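Local coordinates for protein COBE (Pseudomonas aeruginosa, PDB 2W6K) that takes part in the biosynthesis of cobalamin (vitamin B12), its exact role being uncertain, and belongs to the family of the CbiG C-terminal domain, at residues 54-58 with 59-63; 88-91 with 92-95; 107-110 with 111-115; 125-129 with 130-134. All coordinates share one frame; numbering follows the deposited sequence. Where two conformers were deposited one is given.

Contact 1: residues 54-58 with 59-63; sequences KRDEP and GLRQL. With GOL (glycerol), chain D.
Asp56 and Arg61 face each other across the start of helix 58-67, where Glu57 holds the N-cap position. The close-packed side is built round Glu57 and Leu60, whose side chains run side by side, with Leu60 CD1 3.5 Å from Glu57 OE1. Leucine suits its place because it also rests on Leu27, Ile16 and Phe73, while Arg55 NH1 makes a weak bond to Glu57 OE1. A glycerol, probably from the crystallisation liquor, fits beside them: Gly59 N donates to its O2, Leu60 N to its O3 at 2.9 Å, and O3 donates to Glu57 OE1. Gly59, lacking a side chain, lets glycerol C3 lie close.

The solvent side is polar and looser. Arg61, bent at chi3 (-63°), brings its guanidinium back over the backbone of Glu57 and Pro58, one face above Glu57 C. Its NH2 meets Asp56 OD1 at 2.6 Å on the syn side, 31° out of the carboxylate plane, and NH1 adds a weaker bond to the same oxygen. Pro58 has no amide hydrogen, which costs nothing in the first turn, where N-H groups lack helical acceptors; its carbonyl accepts from Gln62 N. Paired amide donors and a carboxylate suit a hydroxyl, which can accept and donate at once.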
ATOM      1  N   LYS A  54      -6.102   5.886  15.805  1.00 25.92           N
ATOM      2  CA  LYS A  54      -6.998   5.373  16.825  1.00 28.18           C
ATOM      3  C   LYS A  54      -8.287   4.678  16.372  1.00 28.32           C
ATOM      4  O   LYS A  54      -8.814   3.841  17.113  1.00 29.09           O
ATOM      5  CB  LYS A  54      -7.110   6.302  18.032  1.00 28.72           C
ATOM      6  CG  LYS A  54      -6.019   5.908  19.038  1.00 31.35           C
ATOM      7  CD  LYS A  54      -6.151   6.577  20.377  1.00 35.05           C
ATOM      8  CE  LYS A  54      -5.001   7.531  20.611  1.00 36.01           C
ATOM      9  NZ  LYS A  54      -5.144   8.145  21.957  1.00 37.26           N
ATOM     10  N   ARG A  55      -8.722   4.940  15.137  1.00 28.50           N
ATOM     11  CA  ARG A  55      -9.876   4.220  14.558  1.00 28.35           C
ATOM     12  C   ARG A  55      -9.634   2.701  14.472  1.00 28.00           C
ATOM     13  O   ARG A  55      -8.538   2.259  14.122  1.00 28.39           O
ATOM     14  CB  ARG A  55     -10.241   4.777  13.174  1.00 28.76           C
ATOM     15  CG  ARG A  55      -9.160   4.619  12.117  1.00 29.75           C
ATOM     16  CD  ARG A  55      -9.692   3.902  10.879  1.00 30.89           C
ATOM     17  NE  ARG A  55     -10.468   4.765  10.008  1.00 28.22           N
ATOM     18  CZ  ARG A  55     -10.508   4.683   8.678  1.00 25.00           C
ATOM     19  NH1 ARG A  55      -9.812   3.761   8.009  1.00 25.23           N
ATOM     20  NH2 ARG A  55     -11.259   5.546   8.012  1.00 23.80           N
ATOM     21  N   ASP A  56     -10.659   1.909  14.779  1.00 27.03           N
ATOM     22  CA  ASP A  56     -10.574   0.460  14.612  1.00 25.92           C
ATOM     23  C   ASP A  56     -10.596   0.161  13.119  1.00 24.01           C
ATOM     24  O   ASP A  56     -11.196   0.904  12.353  1.00 22.98           O
ATOM     25  CB  ASP A  56     -11.769  -0.224  15.271  1.00 27.06           C
ATOM     26  CG  ASP A  56     -11.496  -1.683  15.618  0.70 28.07           C
ATOM     27  OD1 ASP A  56     -10.381  -2.177  15.341  0.70 29.99           O
ATOM     28  OD2 ASP A  56     -12.397  -2.338  16.188  0.70 30.98           O
ATOM     29  N   GLU A  57      -9.955  -0.922  12.708  1.00 22.13           N
ATOM     30  CA  GLU A  57      -9.834  -1.205  11.282  1.00 20.11           C
ATOM     31  C   GLU A  57     -10.418  -2.580  10.857  1.00 20.53           C
ATOM     32  O   GLU A  57      -9.709  -3.362  10.225  1.00 19.07           O
ATOM     33  CB  GLU A  57      -8.369  -1.058  10.825  1.00 20.43           C
ATOM     34  CG  GLU A  57      -7.761   0.365  10.970  1.00 16.81           C
ATOM     35  CD  GLU A  57      -8.166   1.335   9.881  1.00 20.48           C
ATOM     36  OE1 GLU A  57      -8.857   0.907   8.921  1.00 19.65           O
ATOM     37  OE2 GLU A  57      -7.754   2.538   9.958  1.00 20.12           O
ATOM     38  N   PRO A  58     -11.712  -2.868  11.174  1.00 19.70           N
ATOM     39  CA  PRO A  58     -12.200  -4.245  10.853  1.00 18.87           C
ATOM     40  C   PRO A  58     -12.290  -4.621   9.347  1.00 17.20           C
ATOM     41  O   PRO A  58     -11.966  -5.764   8.993  1.00 14.68           O
ATOM     42  CB  PRO A  58     -13.566  -4.314  11.542  1.00 20.00           C
ATOM     43  CG  PRO A  58     -13.992  -2.920  11.679  1.00 20.02           C
ATOM     44  CD  PRO A  58     -12.776  -2.049  11.786  1.00 20.18           C
ATOM     45  N   GLY A  59     -12.676  -3.693   8.466  1.00 15.69           N
ATOM     46  CA  GLY A  59     -12.620  -3.963   7.018  1.00 14.04           C
ATOM     47  C   GLY A  59     -11.233  -4.403   6.554  1.00 12.85           C
ATOM     48  O   GLY A  59     -11.121  -5.359   5.786  1.00 11.99           O
ATOM     49  N   LEU A  60     -10.184  -3.689   7.007  1.00 11.59           N
ATOM     50  CA  LEU A  60      -8.818  -4.041   6.587  1.00 11.10           C
ATOM     51  C   LEU A  60      -8.360  -5.352   7.189  1.00 10.56           C
ATOM     52  O   LEU A  60      -7.727  -6.180   6.509  1.00  9.59           O
ATOM     53  CB  LEU A  60      -7.810  -2.913   6.894  1.00 11.36           C
ATOM     54  CG  LEU A  60      -7.760  -1.788   5.850  1.00 12.27           C
ATOM     55  CD1 LEU A  60      -6.971  -0.605   6.439  1.00 12.98           C
ATOM     56  CD2 LEU A  60      -7.168  -2.245   4.493  1.00 13.06           C
ATOM     57  N   ARG A  61      -8.695  -5.558   8.462  1.00 10.91           N
ATOM     58  CA  ARG A  61      -8.348  -6.812   9.069  1.00 10.96           C
ATOM     59  C   ARG A  61      -9.053  -7.983   8.396  1.00 10.05           C
ATOM     60  O   ARG A  61      -8.439  -9.052   8.199  1.00 10.17           O
ATOM     61  CB  ARG A  61      -8.589  -6.769  10.570  1.00 12.24           C
ATOM     62  CG  ARG A  61      -7.512  -5.936  11.291  1.00 13.47           C
ATOM     63  CD  ARG A  61      -7.448  -6.295  12.768  1.00 19.61           C
ATOM     64  NE  ARG A  61      -8.696  -5.996  13.472  1.00 24.28           N
ATOM     65  CZ  ARG A  61      -9.064  -4.801  13.926  1.00 27.65           C
ATOM     66  NH1 ARG A  61      -8.305  -3.736  13.729  1.00 30.93           N
ATOM     67  NH2 ARG A  61     -10.223  -4.667  14.565  1.00 29.80           N
ATOM     68  N   GLN A  62     -10.322  -7.791   8.012  1.00 10.08           N
ATOM     69  CA  GLN A  62     -11.056  -8.885   7.344  1.00 11.25           C
ATOM     70  C   GLN A  62     -10.446  -9.156   5.990  1.00 10.65           C
ATOM     71  O   GLN A  62     -10.320 -10.336   5.574  1.00 11.33           O
ATOM     72  CB  GLN A  62     -12.539  -8.553   7.192  1.00 11.18           C
ATOM     73  CG  GLN A  62     -13.336  -8.580   8.542  1.00 13.52           C
ATOM     74  CD  GLN A  62     -14.768  -8.120   8.368  1.00 14.16           C
ATOM     75  OE1 GLN A  62     -15.349  -8.265   7.286  1.00 17.12           O
ATOM     76  NE2 GLN A  62     -15.342  -7.536   9.417  1.00 17.89           N
ATOM     77  N   LEU A  63     -10.062  -8.092   5.284  1.00  9.99           N
ATOM     78  CA  LEU A  63      -9.392  -8.255   3.972  1.00 10.13           C
ATOM     79  C   LEU A  63      -8.098  -9.031   4.124  1.00  9.86           C
ATOM     80  O   LEU A  63      -7.799  -9.930   3.321  1.00 11.12           O
ATOM     81  CB  LEU A  63      -9.108  -6.891   3.309  1.00  9.55           C
ATOM     82  CG  LEU A  63      -8.503  -6.994   1.905  1.00 10.29           C
ATOM     83  CD1 LEU A  63      -9.392  -7.821   0.963  1.00 15.25           C
ATOM     84  CD2 LEU A  63      -8.328  -5.589   1.362  1.00 14.23           C
TER
HETATM   85  C1  GOL D1142     -12.359   1.232   8.896  1.00 21.28           C
HETATM   86  O1  GOL D1142     -13.546   1.695   9.490  1.00 21.19           O
HETATM   87  C2  GOL D1142     -12.778   0.153   7.910  1.00 21.56           C
HETATM   88  O2  GOL D1142     -13.291  -0.914   8.694  1.00 24.72           O
HETATM   89  C3  GOL D1142     -11.557  -0.354   7.135  1.00 18.81           C
HETATM   90  O3  GOL D1142     -10.711  -0.991   8.072  1.00 18.62           O

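Contact 2: residues 88-91 with 92-95; sequences SPSA and VALR. With SO4 (sulfate ion), chain C.
Ser90 is the N-cap of helix 91-97, its OG accepting from Ala93 N and standing in for the backbone acceptor that the first turn lacks. This capping bond, 3.1 Å from Ala93 N to Ser90 OG, is nearly straight, 168° at the hydrogen. The hydroxyl lies anti to the Ser90 backbone N (chi1 165°), which carries it across to the amide; serine suits the position because its short side chain has a single oxygen close to the main chain. Ordinary helical bonds follow, Leu94 N to Ser90 O and Arg95 N to Ala91 O.

Apolar packing is slight: the Ala93 methyl lies 3.6 Å from Ser90 CB.

Anion binding makes the third kind. A sulfate, probably from the crystallisation liquor, sits at the N-terminal start of the helix and takes bonds from Ala91 N through O4 and from Val92 N through O3. The partial positive charge of a helix start would favour such an anion. Lys125, from strand 119-127, packs against Ser90 nearby. The Ser90 hydroxyl is thus used twice, accepting from Ala93 N while giving its own proton to sulfate O2, 2.8 Å from Ser90 OG.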
ATOM      1  N   SER A  88      -0.283  11.655  -5.729  1.00 16.47           N
ATOM      2  CA  SER A  88      -1.704  12.033  -5.741  1.00 17.65           C
ATOM      3  C   SER A  88      -2.160  12.573  -4.386  1.00 18.39           C
ATOM      4  O   SER A  88      -2.829  11.869  -3.629  1.00 18.90           O
ATOM      5  CB  SER A  88      -2.577  10.826  -6.115  1.00 16.54           C
ATOM      6  OG  SER A  88      -2.014  10.069  -7.167  1.00 19.10           O
ATOM      7  N   PRO A  89      -1.794  13.823  -4.074  1.00 19.79           N
ATOM      8  CA  PRO A  89      -2.156  14.472  -2.802  1.00 20.10           C
ATOM      9  C   PRO A  89      -3.673  14.454  -2.526  1.00 20.29           C
ATOM     10  O   PRO A  89      -4.483  14.632  -3.447  1.00 20.73           O
ATOM     11  CB  PRO A  89      -1.662  15.903  -2.992  1.00 20.57           C
ATOM     12  CG  PRO A  89      -1.427  16.071  -4.499  1.00 20.95           C
ATOM     13  CD  PRO A  89      -1.011  14.715  -4.954  1.00 20.92           C
ATOM     14  N   SER A  90      -4.032  14.249  -1.263  1.00 19.95           N
ATOM     15  CA  SER A  90      -5.420  14.153  -0.830  1.00 20.39           C
ATOM     16  C   SER A  90      -5.655  15.182   0.272  1.00 20.40           C
ATOM     17  O   SER A  90      -4.965  15.174   1.300  1.00 21.51           O
ATOM     18  CB  SER A  90      -5.701  12.738  -0.288  1.00 20.73           C
ATOM     19  OG  SER A  90      -6.913  12.664   0.465  1.00 21.28           O
ATOM     20  N   ALA A  91      -6.648  16.046   0.062  1.00 20.79           N
ATOM     21  CA  ALA A  91      -7.037  17.040   1.057  1.00 20.43           C
ATOM     22  C   ALA A  91      -7.552  16.404   2.351  1.00 20.63           C
ATOM     23  O   ALA A  91      -7.182  16.843   3.441  1.00 20.70           O
ATOM     24  CB  ALA A  91      -8.087  17.989   0.472  1.00 20.23           C
ATOM     25  N   VAL A  92      -8.412  15.388   2.232  1.00 20.28           N
ATOM     26  CA  VAL A  92      -8.903  14.647   3.407  1.00 20.75           C
ATOM     27  C   VAL A  92      -7.741  14.000   4.182  1.00 20.90           C
ATOM     28  O   VAL A  92      -7.631  14.184   5.403  1.00 21.42           O
ATOM     29  CB  VAL A  92      -9.974  13.571   3.018  1.00 20.47           C
ATOM     30  CG1 VAL A  92     -10.339  12.687   4.215  1.00 20.89           C
ATOM     31  CG2 VAL A  92     -11.228  14.254   2.413  1.00 22.09           C
ATOM     32  N   ALA A  93      -6.876  13.260   3.480  1.00 21.04           N
ATOM     33  CA  ALA A  93      -5.732  12.610   4.136  1.00 21.35           C
ATOM     34  C   ALA A  93      -4.870  13.646   4.852  1.00 21.45           C
ATOM     35  O   ALA A  93      -4.527  13.474   6.025  1.00 22.45           O
ATOM     36  CB  ALA A  93      -4.882  11.820   3.123  1.00 20.91           C
ATOM     37  N   LEU A  94      -4.528  14.721   4.159  1.00 22.59           N
ATOM     38  CA  LEU A  94      -3.627  15.713   4.740  1.00 23.35           C
ATOM     39  C   LEU A  94      -4.230  16.271   6.042  1.00 24.08           C
ATOM     40  O   LEU A  94      -3.546  16.314   7.081  1.00 23.80           O
ATOM     41  CB  LEU A  94      -3.285  16.808   3.721  1.00 23.45           C
ATOM     42  CG  LEU A  94      -2.138  17.813   3.969  1.00 24.48           C
ATOM     43  CD1 LEU A  94      -2.516  18.886   4.964  1.00 24.01           C
ATOM     44  CD2 LEU A  94      -0.837  17.145   4.400  1.00 28.53           C
ATOM     45  N   ARG A  95      -5.516  16.644   5.978  1.00 25.11           N
ATOM     46  CA  ARG A  95      -6.246  17.244   7.101  1.00 26.54           C
ATOM     47  C   ARG A  95      -6.285  16.306   8.285  1.00 26.79           C
ATOM     48  O   ARG A  95      -6.003  16.715   9.411  1.00 27.49           O
ATOM     49  CB  ARG A  95      -7.689  17.603   6.710  1.00 26.46           C
ATOM     50  CG  ARG A  95      -8.397  18.545   7.715  1.00 28.42           C
ATOM     51  CD  ARG A  95      -9.869  18.190   8.026  1.00 30.32           C
ATOM     52  NE  ARG A  95     -10.445  17.186   7.130  1.00 33.65           N
ATOM     53  CZ  ARG A  95     -11.642  16.623   7.287  1.00 33.69           C
ATOM     54  NH1 ARG A  95     -12.423  16.963   8.304  0.70 33.99           N
ATOM     55  NH2 ARG A  95     -12.059  15.704   6.422  0.70 34.14           N
TER
HETATM   56  S   SO4 C1141      -9.358  14.299  -1.734  1.00 22.41           S
HETATM   57  O1  SO4 C1141     -10.385  14.223  -2.769  1.00 24.91           O
HETATM   58  O2  SO4 C1141      -8.742  12.969  -1.582  1.00 19.61           O
HETATM   59  O3  SO4 C1141      -9.843  14.760  -0.451  1.00 21.58           O
HETATM   60  O4  SO4 C1141      -8.324  15.244  -2.168  1.00 22.09           O

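Contact 3: residues 107-110 with 111-115; sequences ALAL and AERLG
Ala107 opens this stretch of helix 102-115 by accepting from Ala111 N through its carbonyl. The Ala111 methyl lies 3.4 Å from Ala107 O, and two alanines suit a turn that is buried.

Leu108 follows, its carbonyl taking the amide of Glu112. The aliphatic part of Glu112 lies alongside, CG 3.3 Å from Leu108 O, and its extended chain carries the carboxylate away to Tyr82 OH, Ala119 N and a salt bridge with Arg85. The glutamate therefore serves the helix with its carbons and the neighbouring loops with its oxygens.

Ala109 has a carbonyl gripped twice by one residue. Arg113 N makes the regular helical bond, while Arg113 NH2 returns to Ala109 O at 3.0 Å, the two donors coming from opposite faces of the carbonyl plane. The oxygen lies only 5° out of the guanidinium plane, at its edge. From CG to NE the Arg113 chain is extended, and a turn at chi4 (75°) brings NH2 back to the helix. NH2 also bonds Tyr82 OH, which helps fix the rotation of the group.

Leu110 ends the segment. It swings its CG away from the backbone N (chi1 -174°) and meets Leu114 one turn on, their branches crossing obliquely with Leu110 CG 3.8 Å from Leu114 CD1.

Leu110, Leu114 and Ala111 press on Ile13 of strand 12-18, with Leu110 also on His72 of strand 71-74; Ala109 packs against Leu74 and against Val78 and Leu79 of helix 76-80.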
ATOM      1  N   ALA A 107       2.185   2.292   0.989  1.00  8.51           N
ATOM      2  CA  ALA A 107       2.723   1.322   0.037  1.00  8.44           C
ATOM      3  C   ALA A 107       4.253   1.433  -0.049  1.00  8.54           C
ATOM      4  O   ALA A 107       4.958   0.427   0.099  1.00  9.94           O
ATOM      5  CB  ALA A 107       2.055   1.473  -1.346  1.00  9.15           C
ATOM      6  N   LEU A 108       4.758   2.648  -0.272  1.00  9.09           N
ATOM      7  CA  LEU A 108       6.183   2.873  -0.372  1.00 10.17           C
ATOM      8  C   LEU A 108       6.879   2.482   0.933  1.00 10.37           C
ATOM      9  O   LEU A 108       7.894   1.768   0.908  1.00 11.50           O
ATOM     10  CB  LEU A 108       6.446   4.339  -0.698  1.00 11.36           C
ATOM     11  CG  LEU A 108       6.166   4.749  -2.141  1.00 11.53           C
ATOM     12  CD1 LEU A 108       6.223   6.267  -2.225  1.00 13.45           C
ATOM     13  CD2 LEU A 108       7.196   4.082  -3.071  1.00 12.55           C
ATOM     14  N   ALA A 109       6.350   2.972   2.057  1.00 10.34           N
ATOM     15  CA  ALA A 109       6.952   2.754   3.391  1.00 10.80           C
ATOM     16  C   ALA A 109       7.117   1.294   3.734  1.00 11.35           C
ATOM     17  O   ALA A 109       8.217   0.868   4.119  1.00 12.19           O
ATOM     18  CB  ALA A 109       6.164   3.495   4.481  1.00 10.06           C
ATOM     19  N   LEU A 110       6.056   0.508   3.557  1.00 10.82           N
ATOM     20  CA  LEU A 110       6.118  -0.899   3.878  1.00 10.96           C
ATOM     21  C   LEU A 110       7.047  -1.636   2.910  1.00 11.39           C
ATOM     22  O   LEU A 110       7.809  -2.511   3.335  1.00 11.61           O
ATOM     23  CB  LEU A 110       4.721  -1.537   3.893  1.00 10.91           C
ATOM     24  CG  LEU A 110       4.696  -2.991   4.360  1.00  9.80           C
ATOM     25  CD1 LEU A 110       5.235  -3.095   5.825  1.00 11.07           C
ATOM     26  CD2 LEU A 110       3.312  -3.581   4.268  1.00 10.51           C
ATOM     27  N   ALA A 111       6.989  -1.305   1.623  1.00 10.59           N
ATOM     28  CA  ALA A 111       7.835  -2.015   0.648  1.00 10.97           C
ATOM     29  C   ALA A 111       9.308  -1.848   1.011  1.00 11.95           C
ATOM     30  O   ALA A 111      10.075  -2.815   0.982  1.00 13.01           O
ATOM     31  CB  ALA A 111       7.579  -1.513  -0.767  1.00 10.72           C
ATOM     32  N   GLU A 112       9.681  -0.635   1.390  1.00 12.41           N
ATOM     33  CA  GLU A 112      11.103  -0.339   1.704  1.00 14.44           C
ATOM     34  C   GLU A 112      11.545  -0.991   2.997  1.00 15.17           C
ATOM     35  O   GLU A 112      12.706  -1.405   3.104  1.00 15.16           O
ATOM     36  CB  GLU A 112      11.374   1.170   1.717  1.00 14.63           C
ATOM     37  CG  GLU A 112      11.167   1.792   0.346  1.00 17.02           C
ATOM     38  CD  GLU A 112      11.785   3.170   0.184  1.00 19.88           C
ATOM     39  OE1 GLU A 112      12.051   3.821   1.209  1.00 21.43           O
ATOM     40  OE2 GLU A 112      11.958   3.586  -0.988  1.00 22.35           O
ATOM     41  N   ARG A 113      10.640  -1.079   3.978  1.00 15.45           N
ATOM     42  CA  ARG A 113      10.926  -1.750   5.251  1.00 16.27           C
ATOM     43  C   ARG A 113      11.074  -3.249   5.178  1.00 16.61           C
ATOM     44  O   ARG A 113      11.981  -3.805   5.823  1.00 17.13           O
ATOM     45  CB  ARG A 113       9.891  -1.380   6.324  1.00 17.70           C
ATOM     46  CG  ARG A 113      10.211  -0.049   6.857  1.00 20.04           C
ATOM     47  CD  ARG A 113       9.095   0.697   7.511  1.00 23.24           C
ATOM     48  NE  ARG A 113       9.688   1.956   7.926  1.00 25.05           N
ATOM     49  CZ  ARG A 113       9.988   2.958   7.104  1.00 26.95           C
ATOM     50  NH1 ARG A 113      10.568   4.040   7.591  1.00 27.74           N
ATOM     51  NH2 ARG A 113       9.710   2.887   5.799  1.00 27.32           N
ATOM     52  N   LEU A 114      10.184  -3.907   4.433  1.00 14.69           N
ATOM     53  CA  LEU A 114      10.300  -5.338   4.197  1.00 14.16           C
ATOM     54  C   LEU A 114      11.450  -5.651   3.257  1.00 15.16           C
ATOM     55  O   LEU A 114      12.116  -6.687   3.430  1.00 14.65           O
ATOM     56  CB  LEU A 114       8.990  -5.933   3.644  1.00 13.28           C
ATOM     57  CG  LEU A 114       7.781  -5.856   4.572  1.00 13.19           C
ATOM     58  CD1 LEU A 114       6.480  -6.250   3.817  1.00 14.53           C
ATOM     59  CD2 LEU A 114       7.969  -6.671   5.871  1.00 13.54           C
ATOM     60  N   GLY A 115      11.677  -4.785   2.267  1.00 15.17           N
ATOM     61  CA  GLY A 115      12.638  -5.062   1.182  1.00 17.19           C
ATOM     62  C   GLY A 115      14.055  -4.584   1.393  1.00 18.76           C
ATOM     63  O   GLY A 115      14.993  -5.180   0.846  1.00 19.42           O
TER

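Contact 4: residues 125-129 with 130-134; sequences KRSDD and RASIA. With SO4 (sulfate ion), chain B.
A beta hairpin joins strands 119-127 and 131-138, and here its turn and first rungs meet. Arg126 and Ile133 form an antiparallel hydrogen-bonded pair, bonded both ways, with Ile133 N 2.8 Å from Arg126 O. Their side chains share a face turned to helix 24-37: Ile133 packs on Leu31, whereas the extended Arg126 reaches a salt bridge with Glu37.

Ser127 and Ser132, the next pair, are non-hydrogen-bonded in the backbone, yet their short side chains on the other face join through OG atoms 2.6 Å apart. Lys125 stretches along that face past Ser132, the CE of Lys125 3.7 Å from the OG of Ser132. Its NZ bonds Ser88 O and O3 of a sulfate, probably from the crystallisation liquor, that is also held by Ser101 OG and the amides of Val102 and Ala103.

Asp128 closes the turn. Its CG lies between the backbone N and the carbonyl carbon (chi1 60°), aiming the carboxylate at the amides that follow, while His26 takes OD2. Aspartate suits the place because one oxygen serves two amides: Asp128 OD1 is 2.9 Å from Arg130 N, met on the anti side, and 2.9 Å from Ala131 N, nearly along the C-O axis.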
ATOM      1  N   LYS A 125      -2.371   6.349  -7.370  1.00 12.76           N
ATOM      2  CA  LYS A 125      -3.398   5.551  -6.680  1.00 12.22           C
ATOM      3  C   LYS A 125      -4.681   5.540  -7.487  1.00 12.91           C
ATOM      4  O   LYS A 125      -4.974   6.503  -8.225  1.00 13.52           O
ATOM      5  CB  LYS A 125      -3.671   6.148  -5.316  1.00 11.29           C
ATOM      6  CG  LYS A 125      -4.479   7.422  -5.399  1.00 12.25           C
ATOM      7  CD  LYS A 125      -4.449   8.187  -4.105  1.00 15.40           C
ATOM      8  CE  LYS A 125      -5.355   9.378  -4.223  1.00 15.30           C
ATOM      9  NZ  LYS A 125      -5.065  10.389  -3.183  1.00 17.25           N
ATOM     10  N   ARG A 126      -5.435   4.452  -7.356  1.00 12.67           N
ATOM     11  CA  ARG A 126      -6.796   4.362  -7.912  1.00 14.27           C
ATOM     12  C   ARG A 126      -7.793   4.667  -6.789  1.00 14.53           C
ATOM     13  O   ARG A 126      -7.664   4.178  -5.648  1.00 12.75           O
ATOM     14  CB  ARG A 126      -7.023   2.992  -8.541  1.00 13.99           C
ATOM     15  CG  ARG A 126      -8.422   2.795  -9.162  1.00 16.34           C
ATOM     16  CD  ARG A 126      -8.526   1.448  -9.887  1.00 18.26           C
ATOM     17  NE  ARG A 126      -9.815   1.304 -10.568  0.80 24.12           N
ATOM     18  CZ  ARG A 126     -10.109   1.788 -11.775  0.80 27.58           C
ATOM     19  NH1 ARG A 126      -9.213   2.476 -12.475  0.80 27.63           N
ATOM     20  NH2 ARG A 126     -11.327   1.588 -12.285  0.80 27.86           N
ATOM     21  N   SER A 127      -8.789   5.488  -7.101  1.00 15.30           N
ATOM     22  CA  SER A 127      -9.686   6.010  -6.080  1.00 17.17           C
ATOM     23  C   SER A 127     -11.155   5.839  -6.470  1.00 18.56           C
ATOM     24  O   SER A 127     -11.501   5.927  -7.661  1.00 18.37           O
ATOM     25  CB  SER A 127      -9.414   7.506  -5.899  1.00 17.43           C
ATOM     26  OG  SER A 127      -8.074   7.720  -5.485  1.00 19.95           O
ATOM     27  N   ASP A 128     -11.987   5.531  -5.479  1.00 19.39           N
ATOM     28  CA  ASP A 128     -13.426   5.829  -5.582  1.00 20.65           C
ATOM     29  C   ASP A 128     -13.811   6.751  -4.442  1.00 21.70           C
ATOM     30  O   ASP A 128     -12.957   7.378  -3.818  1.00 23.06           O
ATOM     31  CB  ASP A 128     -14.289   4.570  -5.731  1.00 21.60           C
ATOM     32  CG  ASP A 128     -14.156   3.601  -4.563  1.00 19.00           C
ATOM     33  OD1 ASP A 128     -13.958   4.065  -3.443  1.00 17.12           O
ATOM     34  OD2 ASP A 128     -14.271   2.375  -4.792  1.00 21.94           O
ATOM     35  N   ASP A 129     -15.098   6.872  -4.145  1.00 22.64           N
ATOM     36  CA  ASP A 129     -15.489   7.844  -3.139  1.00 23.30           C
ATOM     37  C   ASP A 129     -15.313   7.336  -1.677  1.00 22.20           C
ATOM     38  O   ASP A 129     -15.280   8.122  -0.705  1.00 24.18           O
ATOM     39  CB  ASP A 129     -16.875   8.352  -3.533  0.60 23.86           C
ATOM     40  CG  ASP A 129     -16.948   8.657  -5.041  0.60 25.32           C
ATOM     41  OD1 ASP A 129     -16.473   9.735  -5.463  0.60 24.75           O
ATOM     42  OD2 ASP A 129     -17.417   7.797  -5.829  0.60 30.26           O
ATOM     43  N   ARG A 130     -15.057   6.030  -1.539  1.00 20.38           N
ATOM     44  CA  ARG A 130     -14.857   5.488  -0.216  0.50 19.76           C
ATOM     45  C   ARG A 130     -13.423   5.026   0.063  1.00 18.05           C
ATOM     46  O   ARG A 130     -13.012   4.997   1.213  1.00 18.87           O
ATOM     47  CB  ARG A 130     -15.917   4.434   0.135  0.50 20.06           C
ATOM     48  CG  ARG A 130     -17.366   5.000   0.158  0.50 23.06           C
ATOM     49  CD  ARG A 130     -17.697   5.720   1.470  0.50 25.44           C
ATOM     50  NE  ARG A 130     -18.875   6.589   1.380  0.50 28.02           N
ATOM     51  CZ  ARG A 130     -18.888   7.883   1.694  0.50 28.50           C
ATOM     52  NH1 ARG A 130     -17.794   8.489   2.136  0.50 29.42           N
ATOM     53  NH2 ARG A 130     -20.010   8.581   1.583  0.50 30.70           N
ATOM     54  N   ALA A 131     -12.638   4.745  -0.977  1.00 16.31           N
ATOM     55  CA  ALA A 131     -11.272   4.222  -0.739  1.00 13.21           C
ATOM     56  C   ALA A 131     -10.276   4.570  -1.840  1.00 11.77           C
ATOM     57  O   ALA A 131     -10.651   4.863  -2.971  1.00 10.96           O
ATOM     58  CB  ALA A 131     -11.346   2.715  -0.573  1.00 13.37           C
ATOM     59  N   SER A 132      -8.976   4.483  -1.520  1.00 10.68           N
ATOM     60  CA  SER A 132      -7.938   4.653  -2.518  1.00 10.47           C
ATOM     61  C   SER A 132      -6.942   3.516  -2.312  1.00  8.60           C
ATOM     62  O   SER A 132      -6.680   3.142  -1.175  1.00  9.27           O
ATOM     63  CB  SER A 132      -7.174   5.965  -2.340  1.00 12.05           C
ATOM     64  OG  SER A 132      -7.872   7.045  -2.972  1.00 16.43           O
ATOM     65  N   ILE A 133      -6.413   3.000  -3.411  1.00  9.13           N
ATOM     66  CA  ILE A 133      -5.412   1.937  -3.324  1.00  9.08           C
ATOM     67  C   ILE A 133      -4.203   2.266  -4.208  1.00  8.69           C
ATOM     68  O   ILE A 133      -4.343   2.748  -5.347  1.00  8.36           O
ATOM     69  CB  ILE A 133      -6.021   0.546  -3.661  1.00  9.27           C
ATOM     70  CG1 ILE A 133      -7.149   0.226  -2.652  1.00 11.69           C
ATOM     71  CG2 ILE A 133      -4.931  -0.534  -3.659  1.00 10.02           C
ATOM     72  CD1 ILE A 133      -7.696  -1.174  -2.666  1.00 12.39           C
ATOM     73  N   ALA A 134      -3.001   2.063  -3.673  1.00  7.55           N
ATOM     74  CA  ALA A 134      -1.791   2.241  -4.486  1.00  7.32           C
ATOM     75  C   ALA A 134      -0.917   1.002  -4.391  1.00  7.64           C
ATOM     76  O   ALA A 134      -0.963   0.280  -3.408  1.00  8.55           O
ATOM     77  CB  ALA A 134      -1.002   3.462  -4.045  1.00  8.87           C
TER
HETATM   78  S   SO4 B1140      -5.452   8.429   0.381  1.00 13.59           S
HETATM   79  O1  SO4 B1140      -6.897   8.687   0.079  1.00 19.44           O
HETATM   80  O2  SO4 B1140      -5.091   9.102   1.621  1.00 16.13           O
HETATM   81  O3  SO4 B1140      -4.674   8.973  -0.713  1.00 17.46           O
HETATM   82  O4  SO4 B1140      -5.264   7.012   0.508  1.00 18.00           O

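Overall arrangement
The four contacts follow one another along a chain folded round a five-stranded mixed sheet. Contacts 2 and 4 lie closest, with centres 12 Å apart, and are joined directly through Lys125. This lysine lies beside both sulfates, bonded to one of them and about 5 Å, between nearest atoms, from the other. Contact 3 occupies the later part of the helix whose beginning holds the second sulfate, and touches contact 4 where Ala107 CB packs 3.8 Å from Ala134 O. Contact 1 stands apart, its nearest atoms about 6 Å from contact 4 and about 8 Å from contact 2. The two neighbouring sulfates may mark an anion-binding pocket; the glycerol of contact 1 occupies a separate site.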